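Local structure of glutaredoxin (Methanosarcina mazei, 3NZN) at residues 81-84 with 88-91; 67-72 with 76-81; 37-42 with 51-56; 13-18 with 41-46. The protein probably catalyses thiol-disulfide exchange as a small redox protein of the glutaredoxin family, working through a pair of cysteines at the start of a helix. All coordinates share one frame; numbering follows the deposited sequence.

Interaction 1: residues 81-84 with 88-91; sequences TIIN and AIVG
Thr81 and Ile89 hold each other by two backbone hydrogen bonds, and this is the tight part of the contact. Thr81 N gives its proton to Ile89 O at 2.9 Å, nearly straight at 174°, and Ile89 N donates in turn to Thr81 O, also at 2.9 Å; both donors lie in the carbonyl plane. The side chains of this pair stand on the face covered by helix 94-100. There Ile83 reaches back with its far methyl, CD1, to CD1 of Ile89 at 3.8 Å, and branched aliphatic chains suit a face covered by a helix. The two strands form the beta hairpin that closes one edge of the thioredoxin-fold sheet, 87-90 being one of the two edge strands within the chain. On the other face the side chains of the non-hydrogen-bonded pair Ile82 and Ala88 do not meet each other: Ile82 is buried on helix 59-72, while Ala88 is partly exposed, its small CB packing against Phe72, close to that residue's carbonyl oxygen. Toward Gly91 the direct pairing gives way to a water. Thr81 puts OG1 beside its own backbone N (chi1 -60°), and from there it meets the water at 2.8 Å, while the same water lies within hydrogen-bonding distance of Ile89 O and Gly91 O.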
loop_
_atom_site.group_PDB
_atom_site.type_symbol
_atom_site.label_atom_id
_atom_site.label_comp_id
_atom_site.label_asym_id
_atom_site.label_seq_id
_atom_site.Cartn_x
_atom_site.Cartn_y
_atom_site.Cartn_z
ATOM N N THR A 81 0.847 16.053 5.778
ATOM C CA THR A 81 1.898 16.864 6.379
ATOM C C THR A 81 1.526 17.128 7.815
ATOM O O THR A 81 0.417 17.634 8.056
ATOM C CB THR A 81 2.041 18.207 5.568
ATOM O OG1 THR A 81 2.380 17.895 4.236
ATOM C CG2 THR A 81 3.214 18.994 6.213
ATOM N N ILE A 82 2.376 16.757 8.718
ATOM C CA ILE A 82 2.105 16.845 10.167
ATOM C C ILE A 82 3.043 17.905 10.730
ATOM O O ILE A 82 4.250 17.813 10.661
ATOM C CB ILE A 82 2.259 15.485 10.875
ATOM C CG1 ILE A 82 1.385 14.411 10.190
ATOM C CG2 ILE A 82 1.839 15.662 12.343
ATOM C CD1 ILE A 82 1.798 12.957 10.520
ATOM N N ILE A 83 2.422 18.913 11.365
ATOM C CA ILE A 83 3.113 20.091 11.839
ATOM C C ILE A 83 3.035 20.149 13.369
ATOM O O ILE A 83 1.968 20.158 13.945
ATOM C CB ILE A 83 2.506 21.391 11.249
ATOM C CG1 ILE A 83 2.621 21.353 9.742
ATOM C CG2 ILE A 83 3.199 22.682 11.841
ATOM C CD1 ILE A 83 1.865 22.394 8.978
ATOM N N ASN A 84 4.238 20.079 13.956
ATOM C CA ASN A 84 4.408 20.178 15.421
ATOM C C ASN A 84 3.591 19.147 16.178
ATOM O O ASN A 84 3.194 19.376 17.284
ATOM C CB ASN A 84 4.148 21.583 15.935
ATOM C CG ASN A 84 4.930 22.640 15.209
ATOM O OD1 ASN A 84 6.125 22.469 14.983
ATOM N ND2 ASN A 84 4.303 23.663 14.790
ATOM N N ALA A 88 -2.520 18.291 11.232
ATOM C CA ALA A 88 -2.354 17.456 10.037
ATOM C C ALA A 88 -3.056 18.128 8.813
ATOM O O ALA A 88 -4.216 18.517 8.907
ATOM C CB ALA A 88 -2.910 16.068 10.269
ATOM N N ILE A 89 -2.353 18.222 7.708
ATOM C CA ILE A 89 -2.912 18.766 6.492
ATOM C C ILE A 89 -2.845 17.683 5.432
ATOM O O ILE A 89 -1.773 17.092 5.157
ATOM C CB ILE A 89 -2.136 20.007 5.995
ATOM C CG1 ILE A 89 -2.187 21.045 7.151
ATOM C CG2 ILE A 89 -2.725 20.490 4.726
ATOM C CD1 ILE A 89 -1.271 22.272 6.864
ATOM N N VAL A 90 -4.014 17.340 4.908
ATOM C CA VAL A 90 -4.168 16.244 3.930
ATOM C C VAL A 90 -4.311 16.885 2.583
ATOM O O VAL A 90 -5.217 17.662 2.361
ATOM C CB VAL A 90 -5.304 15.398 4.335
ATOM C CG1 VAL A 90 -5.503 14.265 3.257
ATOM C CG2 VAL A 90 -5.076 14.729 5.696
ATOM N N GLY A 91 -3.452 16.496 1.627
ATOM C CA GLY A 91 -3.413 17.067 0.318
ATOM C C GLY A 91 -2.505 18.288 0.218
ATOM O O GLY A 91 -2.036 18.811 1.197
HETATM O O HOH W 1 -0.157 17.750 2.974
#

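Interaction 2: residues 67-72 with 76-81; sequences EEVRRF and VSFPTT
The end of helix 59-72 lies against the chain that re-enters the sheet, with the nearest CA atoms, those of Arg70 and Val76, 5.3 Å apart. This is the turn from helix to strand in the thioredoxin fold, and it leads to the cis peptide bond before Pro79, a hallmark of that fold beside the CxxC motif. Val69 carries the packing with both branches. CG1, set anti to the backbone N (chi1 173°), touches both the backbone of Val76, whose CA is 4.0 Å away, and OG1 of Thr80 at 3.9 Å. CG2 turns instead to the aromatic ring of Phe78, reaching CE1 at 4.1 Å, with the two side chains crossing at about a right angle. A short branched residue suits this place because its two methyls diverge, CG1 to Val76 and Thr80, CG2 to Phe78. Val76 places CG2 on the aliphatic start of Arg70: it meets CB at 3.8 Å, and the bend of the arginine at chi3 (-78°) brings NE back to within 3.9 Å of the same methyl. The methyl thus lies in the crook of the arginine, whose charged end has weak, long ion pairs with Glu62 and Glu63 of a neighbouring subunit. Beyond Val76, Phe78 also touches Cys35 of the disulfide. Polar atoms in this buried corner are paired locally: Asn73 ND2 bonds to Ser77 OG and Thr80 OG1, and Thr80 OG1 donates to Ser77 O at 2.7 Å, tilted 25° from the carbonyl plane.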
loop_
_atom_site.group_PDB
_atom_site.type_symbol
_atom_site.label_atom_id
_atom_site.label_comp_id
_atom_site.label_asym_id
_atom_site.label_seq_id
_atom_site.Cartn_x
_atom_site.Cartn_y
_atom_site.Cartn_z
ATOM N N GLU A 67 1.059 3.558 10.206
ATOM C CA GLU A 67 0.369 3.812 11.445
ATOM C C GLU A 67 0.435 5.272 11.828
ATOM O O GLU A 67 -0.548 5.800 12.388
ATOM C CB GLU A 67 0.995 2.987 12.566
ATOM C CG GLU A 67 0.783 1.536 12.489
ATOM C CD GLU A 67 1.718 0.664 13.403
ATOM O OE1 GLU A 67 2.796 1.074 13.942
ATOM O OE2 GLU A 67 1.416 -0.531 13.501
ATOM N N GLU A 68 1.558 5.936 11.605
ATOM C CA GLU A 68 1.635 7.356 11.914
ATOM C C GLU A 68 0.665 8.189 11.045
ATOM O O GLU A 68 0.002 9.080 11.551
ATOM C CB GLU A 68 3.055 7.818 11.741
ATOM C CG GLU A 68 3.237 9.316 11.939
ATOM C CD GLU A 68 3.176 9.785 13.365
ATOM O OE1 GLU A 68 2.958 8.968 14.307
ATOM O OE2 GLU A 68 3.395 11.050 13.579
ATOM N N VAL A 69 0.642 7.924 9.747
ATOM C CA VAL A 69 -0.291 8.584 8.886
ATOM C C VAL A 69 -1.716 8.316 9.347
ATOM O O VAL A 69 -2.525 9.185 9.457
ATOM C CB VAL A 69 -0.096 8.155 7.428
ATOM C CG1 VAL A 69 -1.175 8.717 6.564
ATOM C CG2 VAL A 69 1.252 8.608 6.943
ATOM N N ARG A 70 -2.051 7.039 9.635
ATOM C CA ARG A 70 -3.419 6.747 10.012
ATOM C C ARG A 70 -3.894 7.470 11.279
ATOM O O ARG A 70 -4.963 7.853 11.372
ATOM C CB ARG A 70 -3.552 5.209 10.195
ATOM C CG ARG A 70 -4.940 4.775 10.539
ATOM C CD ARG A 70 -4.979 3.171 10.632
ATOM N NE ARG A 70 -5.013 2.557 9.282
ATOM C CZ ARG A 70 -4.150 1.699 8.805
ATOM N NH1 ARG A 70 -4.291 1.259 7.583
ATOM N NH2 ARG A 70 -3.181 1.287 9.496
ATOM N N ARG A 71 -2.977 7.616 12.199
ATOM C CA ARG A 71 -3.273 8.347 13.461
ATOM C C ARG A 71 -3.825 9.766 13.192
ATOM O O ARG A 71 -4.757 10.192 13.810
ATOM C CB ARG A 71 -2.045 8.436 14.343
ATOM C CG ARG A 71 -2.169 9.366 15.535
ATOM C CD ARG A 71 -0.856 9.460 16.251
ATOM N NE ARG A 71 -0.750 10.642 17.083
ATOM C CZ ARG A 71 0.370 10.982 17.660
ATOM N NH1 ARG A 71 1.433 10.249 17.509
ATOM N NH2 ARG A 71 0.410 12.087 18.385
ATOM N N PHE A 72 -3.207 10.437 12.212
ATOM C CA PHE A 72 -3.504 11.815 11.906
ATOM C C PHE A 72 -4.479 11.963 10.733
ATOM O O PHE A 72 -5.056 13.017 10.486
ATOM C CB PHE A 72 -2.237 12.561 11.562
ATOM C CG PHE A 72 -1.447 12.941 12.813
ATOM C CD1 PHE A 72 -1.780 14.053 13.522
ATOM C CD2 PHE A 72 -0.370 12.245 13.206
ATOM C CE1 PHE A 72 -1.099 14.409 14.664
ATOM C CE2 PHE A 72 0.329 12.638 14.384
ATOM C CZ PHE A 72 -0.034 13.742 15.022
ATOM N N VAL A 76 -5.550 7.381 5.258
ATOM C CA VAL A 76 -4.249 6.940 4.770
ATOM C C VAL A 76 -4.078 7.344 3.339
ATOM O O VAL A 76 -3.907 6.580 2.388
ATOM C CB VAL A 76 -4.019 5.440 5.029
ATOM C CG1 VAL A 76 -2.599 5.093 4.781
ATOM C CG2 VAL A 76 -4.458 5.124 6.460
ATOM N N SER A 77 -3.990 8.686 3.188
ATOM C CA SER A 77 -3.848 9.330 1.908
ATOM C C SER A 77 -2.650 10.291 1.944
ATOM O O SER A 77 -2.149 10.636 3.007
ATOM C CB SER A 77 -5.101 9.976 1.478
ATOM O OG SER A 77 -5.466 11.033 2.364
ATOM N N PHE A 78 -2.249 10.699 0.760
ATOM C CA PHE A 78 -0.943 11.345 0.577
ATOM C C PHE A 78 -1.071 12.526 -0.379
ATOM O O PHE A 78 -1.724 12.426 -1.415
ATOM C CB PHE A 78 0.059 10.339 -0.021
ATOM C CG PHE A 78 0.207 9.162 0.881
ATOM C CD1 PHE A 78 1.048 9.201 1.984
ATOM C CD2 PHE A 78 -0.578 7.989 0.747
ATOM C CE1 PHE A 78 1.129 8.173 2.854
ATOM C CE2 PHE A 78 -0.478 6.961 1.655
ATOM C CZ PHE A 78 0.322 7.049 2.676
ATOM N N PRO A 79 -0.417 13.674 -0.080
ATOM C CA PRO A 79 0.416 13.828 1.064
ATOM C C PRO A 79 -0.343 14.039 2.367
ATOM O O PRO A 79 -1.446 14.555 2.364
ATOM C CB PRO A 79 1.167 15.147 0.745
ATOM C CG PRO A 79 0.242 15.890 -0.183
ATOM C CD PRO A 79 -0.412 14.774 -1.004
ATOM N N THR A 80 0.270 13.648 3.479
ATOM C CA THR A 80 -0.162 14.058 4.819
ATOM C C THR A 80 1.074 14.739 5.441
ATOM O O THR A 80 2.121 14.172 5.625
ATOM C CB THR A 80 -0.593 12.900 5.669
ATOM O OG1 THR A 80 -1.750 12.277 5.097
ATOM C CG2 THR A 80 -0.954 13.283 7.008
ATOM N N THR A 81 0.847 16.053 5.778
ATOM C CA THR A 81 1.898 16.864 6.379
ATOM C C THR A 81 1.526 17.128 7.815
ATOM O O THR A 81 0.417 17.634 8.056
ATOM C CB THR A 81 2.041 18.207 5.568
ATOM O OG1 THR A 81 2.380 17.895 4.236
ATOM C CG2 THR A 81 3.214 18.994 6.213
#

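Interaction 3: residues 37-42 with 51-56; sequences KTKKLL and YVYVDR. With SO4 (sulfate ion), chain F.
Lys39 brings the end of its chain, CE above all, over the ring face of Tyr51, joining helix 33-45 to strand 49-53 within the beta-alpha-beta unit that starts at strand 24-28. From CB the side chain runs out with CG anti to the backbone N (chi1 180°) and stays extended as far as CE. CD is the first atom to touch the strand: it comes to 3.8 Å from Tyr53 OH, the two side chains crossing at about a right angle, and to 4.1 Å from Tyr51 CZ. CE goes further in, 3.3 Å from Tyr51 CZ and 3.6 Å from the ring centroid. At 25° off the ring normal it sits over the face, toward the rim, in a CH-pi contact. The chain then bends at chi4 (-78°) to set the direction of NZ. A lysine suits the place because its last methylenes can cover an aromatic face while the amine is turned away from the ring. Tyr51 has a second attachment at its rim, where its OH donates to sulfate O4 at 2.6 Å. That oxygen lies in the plane of the ring. Lys10 NZ bonds both Tyr51 OH and the sulfate, and His15 binds the same ion, which probably came from the crystallisation liquor. The tyrosine is therefore used two ways, its face for carbon and its hydroxyl for polar partners, and the CH groups next to a positively charged amine would probably be somewhat polarised, favouring their approach to the pi cloud.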
loop_
_atom_site.group_PDB
_atom_site.type_symbol
_atom_site.label_atom_id
_atom_site.label_comp_id
_atom_site.label_asym_id
_atom_site.label_seq_id
_atom_site.Cartn_x
_atom_site.Cartn_y
_atom_site.Cartn_z
ATOM N N LYS A 37 4.527 18.632 -5.285
ATOM C CA LYS A 37 4.188 20.033 -5.203
ATOM C C LYS A 37 4.247 20.505 -3.747
ATOM O O LYS A 37 4.645 21.656 -3.470
ATOM C CB LYS A 37 2.768 20.288 -5.688
ATOM C CG LYS A 37 2.498 20.263 -7.135
ATOM C CD LYS A 37 1.636 21.451 -7.609
ATOM C CE LYS A 37 1.585 21.558 -9.204
ATOM N NZ LYS A 37 2.642 22.517 -9.883
ATOM N N THR A 38 3.838 19.700 -2.788
ATOM C CA THR A 38 3.984 20.006 -1.382
ATOM C C THR A 38 5.401 20.095 -0.946
ATOM O O THR A 38 5.772 21.092 -0.230
ATOM C CB THR A 38 3.245 18.918 -0.558
ATOM O OG1 THR A 38 1.860 18.863 -0.982
ATOM C CG2 THR A 38 3.307 19.242 0.938
ATOM N N LYS A 39 6.276 19.194 -1.354
ATOM C CA LYS A 39 7.671 19.288 -1.095
ATOM C C LYS A 39 8.254 20.599 -1.641
ATOM O O LYS A 39 9.053 21.219 -0.971
ATOM C CB LYS A 39 8.375 18.037 -1.591
ATOM C CG LYS A 39 9.793 17.962 -1.416
ATOM C CD LYS A 39 10.394 16.591 -1.773
ATOM C CE LYS A 39 11.891 16.596 -1.657
ATOM N NZ LYS A 39 12.480 17.279 -2.874
ATOM N N LYS A 40 7.876 20.945 -2.870
ATOM C CA LYS A 40 8.351 22.196 -3.474
ATOM C C LYS A 40 7.902 23.420 -2.662
ATOM O O LYS A 40 8.684 24.366 -2.525
ATOM C CB LYS A 40 7.882 22.273 -4.879
ATOM C CG LYS A 40 8.592 21.494 -5.900
ATOM C CD LYS A 40 7.843 21.476 -7.246
ATOM C CE LYS A 40 8.595 20.586 -8.249
ATOM N NZ LYS A 40 8.860 19.148 -7.895
ATOM N N LEU A 41 6.680 23.420 -2.165
ATOM C CA LEU A 41 6.197 24.533 -1.317
ATOM C C LEU A 41 7.040 24.599 -0.095
ATOM O O LEU A 41 7.498 25.741 0.287
ATOM C CB LEU A 41 4.717 24.388 -1.038
ATOM C CG LEU A 41 4.151 25.443 -0.031
ATOM C CD1 LEU A 41 4.222 26.824 -0.583
ATOM C CD2 LEU A 41 2.743 25.068 0.270
ATOM N N LEU A 42 7.277 23.501 0.641
ATOM C CA LEU A 42 8.080 23.511 1.833
ATOM C C LEU A 42 9.491 23.988 1.539
ATOM O O LEU A 42 10.028 24.794 2.333
ATOM C CB LEU A 42 8.050 22.134 2.488
ATOM C CG LEU A 42 6.701 21.660 2.965
ATOM C CD1 LEU A 42 6.674 20.173 3.410
ATOM C CD2 LEU A 42 6.118 22.466 4.147
ATOM N N TYR A 51 10.723 14.576 4.935
ATOM C CA TYR A 51 9.741 13.878 4.060
ATOM C C TYR A 51 10.125 12.368 4.021
ATOM O O TYR A 51 11.241 11.999 4.217
ATOM C CB TYR A 51 9.609 14.500 2.732
ATOM C CG TYR A 51 10.794 14.455 1.866
ATOM C CD1 TYR A 51 10.948 13.408 0.955
ATOM C CD2 TYR A 51 11.858 15.343 2.019
ATOM C CE1 TYR A 51 12.041 13.329 0.176
ATOM C CE2 TYR A 51 12.979 15.265 1.215
ATOM C CZ TYR A 51 13.052 14.236 0.304
ATOM O OH TYR A 51 14.138 14.100 -0.493
ATOM N N VAL A 52 9.034 11.618 3.814
ATOM C CA VAL A 52 9.129 10.110 3.759
ATOM C C VAL A 52 8.278 9.691 2.595
ATOM O O VAL A 52 7.153 10.075 2.424
ATOM C CB VAL A 52 8.535 9.538 5.056
ATOM C CG1 VAL A 52 8.521 7.988 5.020
ATOM C CG2 VAL A 52 9.356 10.029 6.275
ATOM N N TYR A 53 8.912 8.761 1.764
ATOM C CA TYR A 53 8.170 8.135 0.695
ATOM C C TYR A 53 7.710 6.738 1.158
ATOM O O TYR A 53 8.578 5.796 1.247
ATOM C CB TYR A 53 9.028 8.015 -0.551
ATOM C CG TYR A 53 9.343 9.347 -1.206
ATOM C CD1 TYR A 53 8.389 10.355 -1.296
ATOM C CD2 TYR A 53 10.572 9.592 -1.741
ATOM C CE1 TYR A 53 8.696 11.564 -1.894
ATOM C CE2 TYR A 53 10.889 10.838 -2.349
ATOM C CZ TYR A 53 9.942 11.782 -2.396
ATOM O OH TYR A 53 10.260 13.025 -2.957
ATOM N N VAL A 54 6.530 6.628 1.570
ATOM C CA VAL A 54 6.046 5.454 2.284
ATOM C C VAL A 54 6.125 4.187 1.287
ATOM O O VAL A 54 6.437 3.087 1.844
ATOM C CB VAL A 54 4.631 5.631 2.766
ATOM C CG1 VAL A 54 4.050 4.403 3.364
ATOM C CG2 VAL A 54 4.560 6.758 3.877
ATOM N N ASP A 55 5.948 4.397 0.053
ATOM C CA ASP A 55 6.019 3.255 -0.870
ATOM C C ASP A 55 7.413 2.786 -1.054
ATOM O O ASP A 55 7.589 1.684 -1.642
ATOM C CB ASP A 55 5.496 3.658 -2.198
ATOM C CG ASP A 55 6.271 4.775 -2.832
ATOM O OD1 ASP A 55 6.472 5.848 -2.206
ATOM O OD2 ASP A 55 6.600 4.732 -4.005
ATOM N N ARG A 56 8.466 3.435 -0.585
ATOM C CA ARG A 56 9.824 3.003 -0.645
ATOM C C ARG A 56 10.309 2.368 0.629
ATOM O O ARG A 56 11.437 2.003 0.734
ATOM C CB ARG A 56 10.747 4.129 -1.121
ATOM C CG ARG A 56 10.490 4.433 -2.550
ATOM C CD ARG A 56 11.451 5.312 -3.144
ATOM N NE ARG A 56 11.263 5.431 -4.587
ATOM C CZ ARG A 56 11.794 6.479 -5.228
ATOM N NH1 ARG A 56 12.536 7.316 -4.561
ATOM N NH2 ARG A 56 11.611 6.641 -6.528
HETATM S S SO4 F . 17.161 15.739 -0.875
HETATM O O1 SO4 F . 18.326 15.632 0.079
HETATM O O2 SO4 F . 17.279 16.999 -1.613
HETATM O O3 SO4 F . 17.156 14.677 -1.774
HETATM O O4 SO4 F . 16.004 15.809 0.075
#

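Interaction 4: residues 13-18 with 41-46; sequences GNHVSG and LLTDLG. With SO4 (sulfate ion), chain F.
Two small touches, His15 against Thr43 and Gly18 against Gly46, join the end of strand 10-15 and the loop after it to the last turn of helix 33-45. This helix carries the CxxC motif at its other end in the thioredoxin fold, and its C-terminus closes here with a Schellman motif. Along the helix, Leu41 starts the final turns by accepting a backbone bond from Leu45 N at 2.9 Å. Leu42 turns its side chain inward onto Phe49 and Ile97, as suits a large aliphatic residue on the buried side. Thr43, on the exposed side, is the residue that meets His15: its OG1 lies 4.5 Å from His15 CE1, a loose approach; the hydroxyl is hydrogen-bonded instead to Lys39 O one turn back. A threonine here can satisfy its own polar group on the helix while standing next to the imidazole. The ring of His15 uses its far edge for the sulfate, NE2 donating to O4 at 2.8 Å and 164°, with the oxygen in the ring plane; CG beside the backbone N (chi1 -66°) sends the ring in that direction, and Phe49 meets it too. After Asp44 and Leu45 comes Gly46, the first residue to leave helical angles, whose positive phi of 80° suits a glycine, while its N bonds back to Thr43 O at 3.0 Å. A CB on Gly18 would point at the carbonyl of Gly46, so the lack of a side chain permits the approach: Gly18 CA is 3.6 Å from Gly46 O in a CA-H...O contact.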
loop_
_atom_site.group_PDB
_atom_site.type_symbol
_atom_site.label_atom_id
_atom_site.label_comp_id
_atom_site.label_asym_id
_atom_site.label_seq_id
_atom_site.Cartn_x
_atom_site.Cartn_y
_atom_site.Cartn_z
ATOM N N GLY A 13 14.067 12.216 3.296
ATOM C CA GLY A 13 14.995 13.367 3.369
ATOM C C GLY A 13 14.654 14.218 4.571
ATOM O O GLY A 13 13.540 14.342 4.966
ATOM N N ASN A 14 15.692 14.926 5.024
ATOM C CA ASN A 14 15.576 15.869 6.150
ATOM C C ASN A 14 16.311 17.137 5.815
ATOM O O ASN A 14 17.474 17.113 5.690
ATOM C CB ASN A 14 16.217 15.224 7.442
ATOM C CG ASN A 14 15.528 13.898 7.949
ATOM O OD1 ASN A 14 14.845 13.204 7.277
ATOM N ND2 ASN A 14 15.681 13.672 9.253
ATOM N N HIS A 15 15.513 18.160 5.642
ATOM C CA HIS A 15 16.092 19.477 5.381
ATOM C C HIS A 15 16.133 20.229 6.708
ATOM O O HIS A 15 15.091 20.610 7.249
ATOM C CB HIS A 15 15.227 20.225 4.378
ATOM C CG HIS A 15 15.248 19.567 3.040
ATOM N ND1 HIS A 15 15.072 20.284 1.889
ATOM C CD2 HIS A 15 15.444 18.279 2.668
ATOM C CE1 HIS A 15 15.140 19.459 0.854
ATOM N NE2 HIS A 15 15.379 18.239 1.296
ATOM N N VAL A 16 17.325 20.499 7.214
ATOM C CA VAL A 16 17.533 21.031 8.532
ATOM C C VAL A 16 18.615 22.135 8.483
ATOM O O VAL A 16 19.353 22.366 9.446
ATOM C CB VAL A 16 17.786 19.993 9.653
ATOM C CG1 VAL A 16 17.378 20.540 10.945
ATOM C CG2 VAL A 16 17.148 18.665 9.346
ATOM N N SER A 17 18.587 22.933 7.419
ATOM C CA SER A 17 19.503 24.032 7.232
ATOM C C SER A 17 18.851 25.350 6.904
ATOM O O SER A 17 19.504 26.239 6.470
ATOM C CB SER A 17 20.495 23.642 6.116
ATOM O OG SER A 17 20.986 22.399 6.405
ATOM N N GLY A 18 17.558 25.431 7.175
ATOM C CA GLY A 18 16.812 26.657 6.977
ATOM C C GLY A 18 16.222 27.152 8.245
ATOM O O GLY A 18 16.930 27.203 9.260
ATOM N N LEU A 41 6.680 23.420 -2.165
ATOM C CA LEU A 41 6.197 24.533 -1.317
ATOM C C LEU A 41 7.040 24.599 -0.095
ATOM O O LEU A 41 7.498 25.741 0.287
ATOM C CB LEU A 41 4.717 24.388 -1.038
ATOM C CG LEU A 41 4.151 25.443 -0.031
ATOM C CD1 LEU A 41 4.222 26.824 -0.583
ATOM C CD2 LEU A 41 2.743 25.068 0.270
ATOM N N LEU A 42 7.277 23.501 0.641
ATOM C CA LEU A 42 8.080 23.511 1.833
ATOM C C LEU A 42 9.491 23.988 1.539
ATOM O O LEU A 42 10.028 24.794 2.333
ATOM C CB LEU A 42 8.050 22.134 2.488
ATOM C CG LEU A 42 6.701 21.660 2.965
ATOM C CD1 LEU A 42 6.674 20.173 3.410
ATOM C CD2 LEU A 42 6.118 22.466 4.147
ATOM N N THR A 43 10.046 23.584 0.416
ATOM C CA THR A 43 11.356 24.020 0.029
ATOM C C THR A 43 11.331 25.576 -0.203
ATOM O O THR A 43 12.199 26.301 0.235
ATOM C CB THR A 43 11.765 23.298 -1.247
ATOM O OG1 THR A 43 11.830 21.886 -0.975
ATOM C CG2 THR A 43 13.050 23.740 -1.793
ATOM N N ASP A 44 10.318 26.034 -0.913
ATOM C CA ASP A 44 10.261 27.447 -1.292
ATOM C C ASP A 44 9.974 28.338 -0.121
ATOM O O ASP A 44 10.309 29.550 -0.197
ATOM C CB ASP A 44 9.125 27.619 -2.359
ATOM C CG ASP A 44 9.493 27.040 -3.739
ATOM O OD1 ASP A 44 10.690 26.643 -3.896
ATOM O OD2 ASP A 44 8.609 27.017 -4.600
ATOM N N LEU A 45 9.394 27.843 0.968
ATOM C CA LEU A 45 9.165 28.613 2.224
ATOM C C LEU A 45 10.417 28.679 3.026
ATOM O O LEU A 45 10.515 29.465 3.979
ATOM C CB LEU A 45 8.004 28.057 2.996
ATOM C CG LEU A 45 6.663 28.124 2.400
ATOM C CD1 LEU A 45 5.603 27.377 3.229
ATOM C CD2 LEU A 45 6.162 29.548 2.216
ATOM N N GLY A 46 11.429 27.810 2.749
ATOM C CA GLY A 46 12.718 27.910 3.502
ATOM C C GLY A 46 12.695 27.283 4.867
ATOM O O GLY A 46 13.603 27.520 5.640
HETATM S S SO4 F . 17.161 15.739 -0.875
HETATM O O1 SO4 F . 18.326 15.632 0.079
HETATM O O2 SO4 F . 17.279 16.999 -1.613
HETATM O O3 SO4 F . 17.156 14.677 -1.774
HETATM O O4 SO4 F . 16.004 15.809 0.075
#

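Along the chain the contacts overlap or follow in series: interaction 4 pairs the end of strand 10-15 and the following loop with helix 33-45, interaction 3 joins that helix to strand 49-53, and interactions 2 and 1 come later. All four reach the one mixed sheet. Interactions 3 and 4, centres about 11 Å apart, share Leu41 and Leu42 and the same sulfate; interactions 1 and 2, centres about 8 Å apart, share Thr81 and strand 77-83. Interactions 2 and 4 lie on opposite sides of the chain's centre, their own centres about 20 Å apart. The two pairs meet where Thr38 packs on Pro79 and Thr81, so the CxxC helix is set against the strand bearing the cis-proline.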